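Local coordinates for protein extracellular ligand-binding receptor (Sphaerobacter thermophilus, PDB 4ZPJ) that probably captures a small solute outside the cell and delivers it to an ABC transporter for uptake, at residues S305-T310 with P334-Y339; T392-C397 with P416-L421. All blocks are in the same frame, centred on the assembly; numbering follows the deposited sequence.

Contact 1: S305-T310 with P334-Y339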
ATOM      1  N   SER A 305      -9.562   3.019 -11.129  1.00 36.75           N
ATOM      2  CA  SER A 305      -9.098   3.103  -9.761  1.00 39.06           C
ATOM      3  C   SER A 305      -7.733   3.807  -9.648  1.00 40.46           C
ATOM      4  O   SER A 305      -6.909   3.761 -10.556  1.00 40.90           O
ATOM      5  CB  SER A 305      -8.974   1.697  -9.136  1.00 43.66           C
ATOM      6  OG  SER A 305      -7.936   0.975  -9.728  1.00 50.06           O
ATOM      7  N   GLY A 306      -7.490   4.407  -8.490  1.00 37.25           N
ATOM      8  CA  GLY A 306      -6.163   4.836  -8.115  1.00 36.72           C
ATOM      9  C   GLY A 306      -5.396   3.688  -7.536  1.00 35.96           C
ATOM     10  O   GLY A 306      -5.951   2.853  -6.812  1.00 40.14           O
ATOM     11  N   THR A 307      -4.123   3.614  -7.853  1.00 33.42           N
ATOM     12  CA  THR A 307      -3.259   2.604  -7.262  1.00 33.93           C
ATOM     13  C   THR A 307      -1.798   3.027  -7.147  1.00 32.49           C
ATOM     14  O   THR A 307      -1.329   3.982  -7.795  1.00 33.68           O
ATOM     15  CB  THR A 307      -3.320   1.263  -8.028  1.00 37.09           C
ATOM     16  OG1 THR A 307      -2.747   0.183  -7.222  1.00 38.50           O
ATOM     17  CG2 THR A 307      -2.622   1.360  -9.370  1.00 36.31           C
ATOM     18  N   LEU A 308      -1.092   2.288  -6.320  1.00 30.60           N
ATOM     19  CA  LEU A 308       0.317   2.509  -6.054  1.00 33.73           C
ATOM     20  C   LEU A 308       1.166   1.957  -7.223  1.00 33.37           C
ATOM     21  O   LEU A 308       2.228   2.467  -7.530  1.00 35.35           O
ATOM     22  CB  LEU A 308       0.656   1.820  -4.741  1.00 36.08           C
ATOM     23  CG  LEU A 308       1.571   2.418  -3.687  1.00 40.41           C
ATOM     24  CD1 LEU A 308       1.189   3.785  -3.163  1.00 40.27           C
ATOM     25  CD2 LEU A 308       1.609   1.400  -2.548  1.00 46.51           C
ATOM     26  N   TYR A 309       0.700   0.893  -7.864  1.00 32.05           N
ATOM     27  CA  TYR A 309       1.544   0.163  -8.813  1.00 32.59           C
ATOM     28  C   TYR A 309       0.718  -0.815  -9.598  1.00 32.33           C
ATOM     29  O   TYR A 309      -0.198  -1.417  -9.052  1.00 35.83           O
ATOM     30  CB  TYR A 309       2.701  -0.626  -8.133  1.00 31.96           C
ATOM     31  CG  TYR A 309       3.615  -1.277  -9.186  1.00 31.12           C
ATOM     32  CD1 TYR A 309       4.347  -0.516 -10.067  1.00 33.94           C
ATOM     33  CD2 TYR A 309       3.669  -2.629  -9.335  1.00 32.24           C
ATOM     34  CE1 TYR A 309       5.106  -1.096 -11.079  1.00 33.28           C
ATOM     35  CE2 TYR A 309       4.420  -3.219 -10.330  1.00 32.54           C
ATOM     36  CZ  TYR A 309       5.122  -2.463 -11.206  1.00 33.65           C
ATOM     37  OH  TYR A 309       5.893  -3.090 -12.204  1.00 38.16           O
ATOM     38  N   THR A 310       1.075  -0.982 -10.871  1.00 31.88           N
ATOM     39  CA  THR A 310       0.611  -2.088 -11.690  1.00 32.26           C
ATOM     40  C   THR A 310       1.801  -2.516 -12.523  1.00 33.32           C
ATOM     41  O   THR A 310       2.536  -1.664 -12.997  1.00 33.62           O
ATOM     42  CB  THR A 310      -0.510  -1.640 -12.658  1.00 32.85           C
ATOM     43  OG1 THR A 310      -0.769  -2.643 -13.620  1.00 31.82           O
ATOM     44  CG2 THR A 310      -0.146  -0.275 -13.407  1.00 32.44           C
ATOM     45  N   PRO A 334       4.258  -9.206 -10.174  1.00 38.74           N
ATOM     46  CA  PRO A 334       4.192  -8.547  -8.886  1.00 39.51           C
ATOM     47  C   PRO A 334       2.987  -7.652  -8.757  1.00 39.55           C
ATOM     48  O   PRO A 334       2.565  -7.037  -9.739  1.00 40.47           O
ATOM     49  CB  PRO A 334       5.453  -7.688  -8.874  1.00 39.24           C
ATOM     50  CG  PRO A 334       5.645  -7.332 -10.289  1.00 38.05           C
ATOM     51  CD  PRO A 334       5.213  -8.543 -11.075  1.00 38.70           C
ATOM     52  N   GLY A 335       2.446  -7.594  -7.551  1.00 39.55           N
ATOM     53  CA  GLY A 335       1.402  -6.677  -7.228  1.00 39.55           C
ATOM     54  C   GLY A 335       1.813  -5.640  -6.218  1.00 43.53           C
ATOM     55  O   GLY A 335       2.988  -5.281  -6.110  1.00 40.97           O
ATOM     56  N   LEU A 336       0.822  -5.188  -5.449  1.00 41.49           N
ATOM     57  CA  LEU A 336       0.954  -4.015  -4.615  1.00 43.59           C
ATOM     58  C   LEU A 336       1.914  -4.205  -3.460  1.00 40.40           C
ATOM     59  O   LEU A 336       2.764  -3.340  -3.177  1.00 37.36           O
ATOM     60  CB  LEU A 336      -0.431  -3.705  -4.023  1.00 48.84           C
ATOM     61  CG  LEU A 336      -1.005  -2.401  -4.529  1.00 55.69           C
ATOM     62  CD1 LEU A 336      -2.521  -2.435  -4.615  1.00 54.64           C
ATOM     63  CD2 LEU A 336      -0.507  -1.350  -3.542  1.00 62.50           C
ATOM     64  N   VAL A 337       1.689  -5.302  -2.741  1.00 35.94           N
ATOM     65  CA  VAL A 337       2.517  -5.667  -1.632  1.00 38.88           C
ATOM     66  C   VAL A 337       3.961  -6.031  -2.034  1.00 36.85           C
ATOM     67  O   VAL A 337       4.877  -5.812  -1.265  1.00 39.70           O
ATOM     68  CB  VAL A 337       1.872  -6.796  -0.782  1.00 41.45           C
ATOM     69  CG1 VAL A 337       0.573  -6.280  -0.171  1.00 43.82           C
ATOM     70  CG2 VAL A 337       1.604  -8.056  -1.631  1.00 46.53           C
ATOM     71  N   ASP A 338       4.145  -6.630  -3.192  1.00 36.90           N
ATOM     72  CA  ASP A 338       5.474  -6.893  -3.728  1.00 36.48           C
ATOM     73  C   ASP A 338       6.114  -5.573  -4.035  1.00 36.18           C
ATOM     74  O   ASP A 338       7.275  -5.398  -3.771  1.00 36.13           O
ATOM     75  CB  ASP A 338       5.441  -7.728  -5.015  1.00 37.37           C
ATOM     76  CG  ASP A 338       4.575  -9.012  -4.896  1.00 40.63           C
ATOM     77  OD1 ASP A 338       4.969  -9.957  -4.199  1.00 38.65           O
ATOM     78  OD2 ASP A 338       3.529  -9.076  -5.576  1.00 43.35           O
ATOM     79  N   TYR A 339       5.356  -4.636  -4.617  1.00 36.17           N
ATOM     80  CA  TYR A 339       5.897  -3.346  -4.974  1.00 31.53           C
ATOM     81  C   TYR A 339       6.396  -2.600  -3.738  1.00 34.15           C
ATOM     82  O   TYR A 339       7.531  -2.011  -3.706  1.00 34.61           O
ATOM     83  CB  TYR A 339       4.833  -2.501  -5.723  1.00 31.38           C
ATOM     84  CG  TYR A 339       5.256  -1.044  -5.828  1.00 32.15           C
ATOM     85  CD1 TYR A 339       6.214  -0.644  -6.724  1.00 32.44           C
ATOM     86  CD2 TYR A 339       4.758  -0.098  -4.936  1.00 32.68           C
ATOM     87  CE1 TYR A 339       6.610   0.703  -6.801  1.00 34.81           C
ATOM     88  CE2 TYR A 339       5.192   1.228  -4.957  1.00 32.00           C
ATOM     89  CZ  TYR A 339       6.083   1.639  -5.893  1.00 32.86           C
ATOM     90  OH  TYR A 339       6.455   2.983  -5.905  1.00 31.63           O
TER

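Contact 2: T392-C397 with P416-L421. With ZN (zinc ion), chain D; ZN (zinc ion), chain C.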
ATOM      1  N   THR A 392       5.177  10.360  -3.787  1.00 38.92           N
ATOM      2  CA  THR A 392       5.313   9.375  -4.851  1.00 38.04           C
ATOM      3  C   THR A 392       4.282   9.557  -5.976  1.00 36.46           C
ATOM      4  O   THR A 392       3.351  10.381  -5.895  1.00 37.19           O
ATOM      5  CB  THR A 392       5.197   7.996  -4.196  1.00 39.19           C
ATOM      6  OG1 THR A 392       5.723   7.017  -5.075  1.00 42.91           O
ATOM      7  CG2 THR A 392       3.698   7.650  -3.689  1.00 38.23           C
ATOM      8  N   THR A 393       4.443   8.785  -7.044  1.00 34.11           N
ATOM      9  CA  THR A 393       3.612   8.912  -8.219  1.00 31.01           C
ATOM     10  C   THR A 393       2.454   7.927  -8.012  1.00 32.79           C
ATOM     11  O   THR A 393       2.694   6.763  -7.761  1.00 35.46           O
ATOM     12  CB  THR A 393       4.442   8.644  -9.496  1.00 31.59           C
ATOM     13  OG1 THR A 393       5.426   9.687  -9.665  1.00 39.61           O
ATOM     14  CG2 THR A 393       3.575   8.586 -10.767  1.00 28.97           C
ATOM     15  N   ILE A 394       1.215   8.403  -8.037  1.00 30.78           N
ATOM     16  CA  ILE A 394       0.065   7.521  -7.964  1.00 30.82           C
ATOM     17  C   ILE A 394      -0.433   7.263  -9.396  1.00 31.62           C
ATOM     18  O   ILE A 394      -0.478   8.197 -10.171  1.00 30.74           O
ATOM     19  CB  ILE A 394      -1.064   8.144  -7.148  1.00 32.50           C
ATOM     20  CG1 ILE A 394      -0.582   8.451  -5.724  1.00 33.03           C
ATOM     21  CG2 ILE A 394      -2.312   7.255  -7.155  1.00 33.10           C
ATOM     22  CD1 ILE A 394      -0.111   7.215  -4.950  1.00 34.35           C
ATOM     23  N   LEU A 395      -0.812   6.003  -9.711  1.00 30.69           N
ATOM     24  CA  LEU A 395      -1.244   5.588 -11.033  1.00 32.04           C
ATOM     25  C   LEU A 395      -2.722   5.478 -11.034  1.00 32.96           C
ATOM     26  O   LEU A 395      -3.284   4.822 -10.174  1.00 36.22           O
ATOM     27  CB  LEU A 395      -0.631   4.247 -11.451  1.00 32.46           C
ATOM     28  CG  LEU A 395       0.915   4.295 -11.337  1.00 34.29           C
ATOM     29  CD1 LEU A 395       1.577   2.932 -11.408  1.00 35.08           C
ATOM     30  CD2 LEU A 395       1.626   5.235 -12.266  1.00 32.96           C
ATOM     31  N   LEU A 396      -3.370   6.177 -11.955  1.00 35.53           N
ATOM     32  CA  LEU A 396      -4.772   5.945 -12.215  1.00 38.27           C
ATOM     33  C   LEU A 396      -4.922   4.897 -13.306  1.00 37.61           C
ATOM     34  O   LEU A 396      -4.470   5.106 -14.421  1.00 35.89           O
ATOM     35  CB  LEU A 396      -5.463   7.187 -12.720  1.00 43.13           C
ATOM     36  CG  LEU A 396      -6.130   8.130 -11.753  1.00 53.01           C
ATOM     37  CD1 LEU A 396      -7.007   8.972 -12.636  1.00 58.95           C
ATOM     38  CD2 LEU A 396      -6.994   7.494 -10.675  1.00 51.17           C
ATOM     39  N   CYS A 397      -5.652   3.839 -13.001  1.00 36.56           N
ATOM     40  CA  CYS A 397      -5.734   2.711 -13.861  1.00 37.50           C
ATOM     41  C   CYS A 397      -7.160   2.282 -14.204  1.00 38.41           C
ATOM     42  O   CYS A 397      -8.143   2.671 -13.556  1.00 38.14           O
ATOM     43  CB  CYS A 397      -5.058   1.564 -13.186  1.00 37.73           C
ATOM     44  SG  CYS A 397      -3.289   1.785 -13.037  1.00 38.96           S
ATOM     45  N   PRO A 416       1.968  12.773 -10.047  1.00 37.46           N
ATOM     46  CA  PRO A 416       3.333  12.775  -9.409  1.00 37.81           C
ATOM     47  C   PRO A 416       3.324  13.473  -8.048  1.00 37.47           C
ATOM     48  O   PRO A 416       2.432  14.308  -7.756  1.00 40.02           O
ATOM     49  CB  PRO A 416       4.172  13.619 -10.382  1.00 35.64           C
ATOM     50  CG  PRO A 416       3.181  14.533 -11.045  1.00 36.86           C
ATOM     51  CD  PRO A 416       1.904  13.724 -11.181  1.00 38.96           C
ATOM     52  N   ASP A 417       4.288  13.125  -7.224  1.00 35.79           N
ATOM     53  CA  ASP A 417       4.563  13.884  -6.011  1.00 36.92           C
ATOM     54  C   ASP A 417       3.324  14.036  -5.138  1.00 33.69           C
ATOM     55  O   ASP A 417       3.056  15.074  -4.546  1.00 33.66           O
ATOM     56  CB  ASP A 417       5.166  15.227  -6.352  1.00 37.36           C
ATOM     57  CG  ASP A 417       6.423  15.086  -7.256  1.00 40.13           C
ATOM     58  OD1 ASP A 417       7.539  14.874  -6.811  1.00 42.19           O
ATOM     59  OD2 ASP A 417       6.300  15.308  -8.448  1.00 51.99           O
ATOM     60  N   PHE A 418       2.589  12.959  -5.034  1.00 32.60           N
ATOM     61  CA  PHE A 418       1.449  12.939  -4.174  1.00 31.88           C
ATOM     62  C   PHE A 418       1.853  12.471  -2.760  1.00 31.55           C
ATOM     63  O   PHE A 418       2.285  11.332  -2.560  1.00 31.09           O
ATOM     64  CB  PHE A 418       0.397  12.074  -4.772  1.00 31.45           C
ATOM     65  CG  PHE A 418      -0.978  12.362  -4.221  1.00 33.80           C
ATOM     66  CD1 PHE A 418      -1.687  13.490  -4.642  1.00 33.08           C
ATOM     67  CD2 PHE A 418      -1.522  11.538  -3.268  1.00 31.98           C
ATOM     68  CE1 PHE A 418      -2.938  13.731  -4.127  1.00 33.98           C
ATOM     69  CE2 PHE A 418      -2.756  11.799  -2.709  1.00 34.03           C
ATOM     70  CZ  PHE A 418      -3.473  12.873  -3.149  1.00 34.03           C
ATOM     71  N   ASP A 419       1.733  13.368  -1.785  1.00 31.10           N
ATOM     72  CA  ASP A 419       2.165  13.062  -0.435  1.00 32.70           C
ATOM     73  C   ASP A 419       1.042  12.574   0.474  1.00 34.51           C
ATOM     74  O   ASP A 419      -0.129  12.549   0.063  1.00 36.66           O
ATOM     75  CB  ASP A 419       2.900  14.230   0.202  1.00 34.04           C
ATOM     76  CG  ASP A 419       2.062  15.474   0.359  1.00 35.09           C
ATOM     77  OD1 ASP A 419       0.867  15.435   0.741  1.00 36.62           O
ATOM     78  OD2 ASP A 419       2.659  16.545   0.121  1.00 36.11           O
ATOM     79  N   ASP A 420       1.400  12.201   1.693  1.00 33.26           N
ATOM     80  CA  ASP A 420       0.433  11.620   2.620  1.00 35.84           C
ATOM     81  C   ASP A 420      -0.275  12.678   3.493  1.00 37.81           C
ATOM     82  O   ASP A 420      -0.886  12.374   4.494  1.00 42.32           O
ATOM     83  CB  ASP A 420       1.082  10.497   3.468  1.00 36.78           C
ATOM     84  CG  ASP A 420       2.234  10.983   4.321  1.00 38.21           C
ATOM     85  OD1 ASP A 420       2.761  12.089   4.070  1.00 37.87           O
ATOM     86  OD2 ASP A 420       2.656  10.230   5.229  1.00 39.19           O
ATOM     87  N   LEU A 421      -0.234  13.931   3.090  1.00 37.85           N
ATOM     88  CA  LEU A 421      -0.780  14.962   3.916  1.00 40.78           C
ATOM     89  C   LEU A 421      -1.850  15.721   3.189  1.00 42.87           C
ATOM     90  O   LEU A 421      -2.371  16.647   3.740  1.00 45.94           O
ATOM     91  CB  LEU A 421       0.313  15.945   4.281  1.00 41.24           C
ATOM     92  CG  LEU A 421       1.478  15.466   5.134  1.00 40.99           C
ATOM     93  CD1 LEU A 421       2.557  16.552   5.137  1.00 42.89           C
ATOM     94  CD2 LEU A 421       0.965  15.219   6.529  1.00 43.10           C
TER
HETATM   95 ZN    ZN D 503       8.608  14.417  -8.423  1.00 46.57          ZN
HETATM   96 ZN    ZN C 502       1.758  18.456  -0.033  1.00 42.52          ZN
HETATM   97  O   HOH W   1       6.521  11.336  -7.976  1.00 42.22           O

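Contact 1: S305-T310 with P334-Y339
Two tyrosines carry the aromatic part of this contact. The rings of Tyr309 and Tyr339 are nearly parallel (10°) but strongly offset, with centroids 5.0 Å apart and little ring-on-ring overlap. The slip brings the root of the Tyr309 side chain over a face of Tyr339: Tyr309 CB stands 3.9 Å from the Tyr339 ring centroid, 26° off its normal, in a CH-pi contact.

Apolar side chains extend the contact. Leu308 CB meets Leu336 CD2 at 3.6 Å, the two leucines crossing at about a right angle, and Leu308 CG reaches Tyr339 CE2 at 4.0 Å. The Tyr309 ring also comes 4.3 Å from Pro334 CG by its CE2. An alanine in place of Tyr339 takes away the ring under Tyr309 CB and beside Leu308 CG, and would probably loosen the packing of the strand exit on the helix.

No hydrogen bond crosses between 305-310 and 334-339. Polar bonding instead secures the helix start, where the N-cap residue Gly335 gives its N-H to Asp338 OD2 at 2.7 Å (171°), through the oxygen's anti lone pair; Asp338 OD1 is salt-bridged to Arg76. The Tyr309 hydroxyl is hydrogen-bonded to Ser318 of helix 316-328.

The contact thus sets the exit of strand 304-307 against the first turn of helix 336-354, with helix 316-328 covering Tyr309 and Pro334 and strand 390-401 flanking Thr307 and Leu308.

Contact 2: T392-C397 with P416-L421
The side chain of Phe418 packs beside strand 390-401 where its backbone pairs with Thr392. Its CB rests 3.6 Å from Thr392 O and 3.9 Å from Ile394 CG1. CG is anti to the backbone N (chi1 -160°), and this turns the ring so that CD2 passes obliquely by the same Ile394 CG1, at 4.1 Å. Farther out the ring leads away from 392-397, and both Phe418 and Ile394 touch Pro181 of helix 180-188.

The backbones meet in an antiparallel hydrogen-bonded pair. Phe418 N binds Thr392 O at 2.8 Å, in the plane of the carbonyl, whereas the return bond from Thr392 N to Phe418 O is longer and arrives from above the carbonyl plane. Gln177 also donates to Phe418 O.

Beside the pair, a water hydrogen-bonded to Thr393 OG1 accepts from Asp417 N, an amide that points poorly at Thr392 O. The carboxylate of Asp417 holds one zinc ion unequally, OD1 at 2.0 Å and OD2 at 2.5 Å. Asp419 OD2 binds a second zinc at 2.1 Å, while its OD1 accepts from Leu421 N. Further ligands of both ions come from outside the two segments.

Asp417 and Phe418 both facing Thr392, with Asp417 in the left-handed helical region (phi/psi 54°/42°), make a G1 beta bulge near the open end of the hairpin of strands 390-401 and 407-418; the Leu421-Asp419 bond closes an Asx turn.

Strand 390-401 belongs to contact 2 and borders contact 1, because strand 304-307 is its neighbour in the antiparallel sheet: Thr307 N lies 2.7 Å from Leu395 O, and Thr307 O packs on Ile394 CG2. The centres are about 12 Å apart. Contact 1 is the deeper, every touching residue being buried, and it joins a strand exit to a helix mainly through side-chain packing, with no hydrogen bond across. Contact 2 pairs two strands of one sheet by backbone bonds; it is mostly buried too, but Pro416 is exposed and Asp417 partly so. Accordingly, aromatic and aliphatic packing dominates the first, whereas the second adds water and zinc-binding carboxylates.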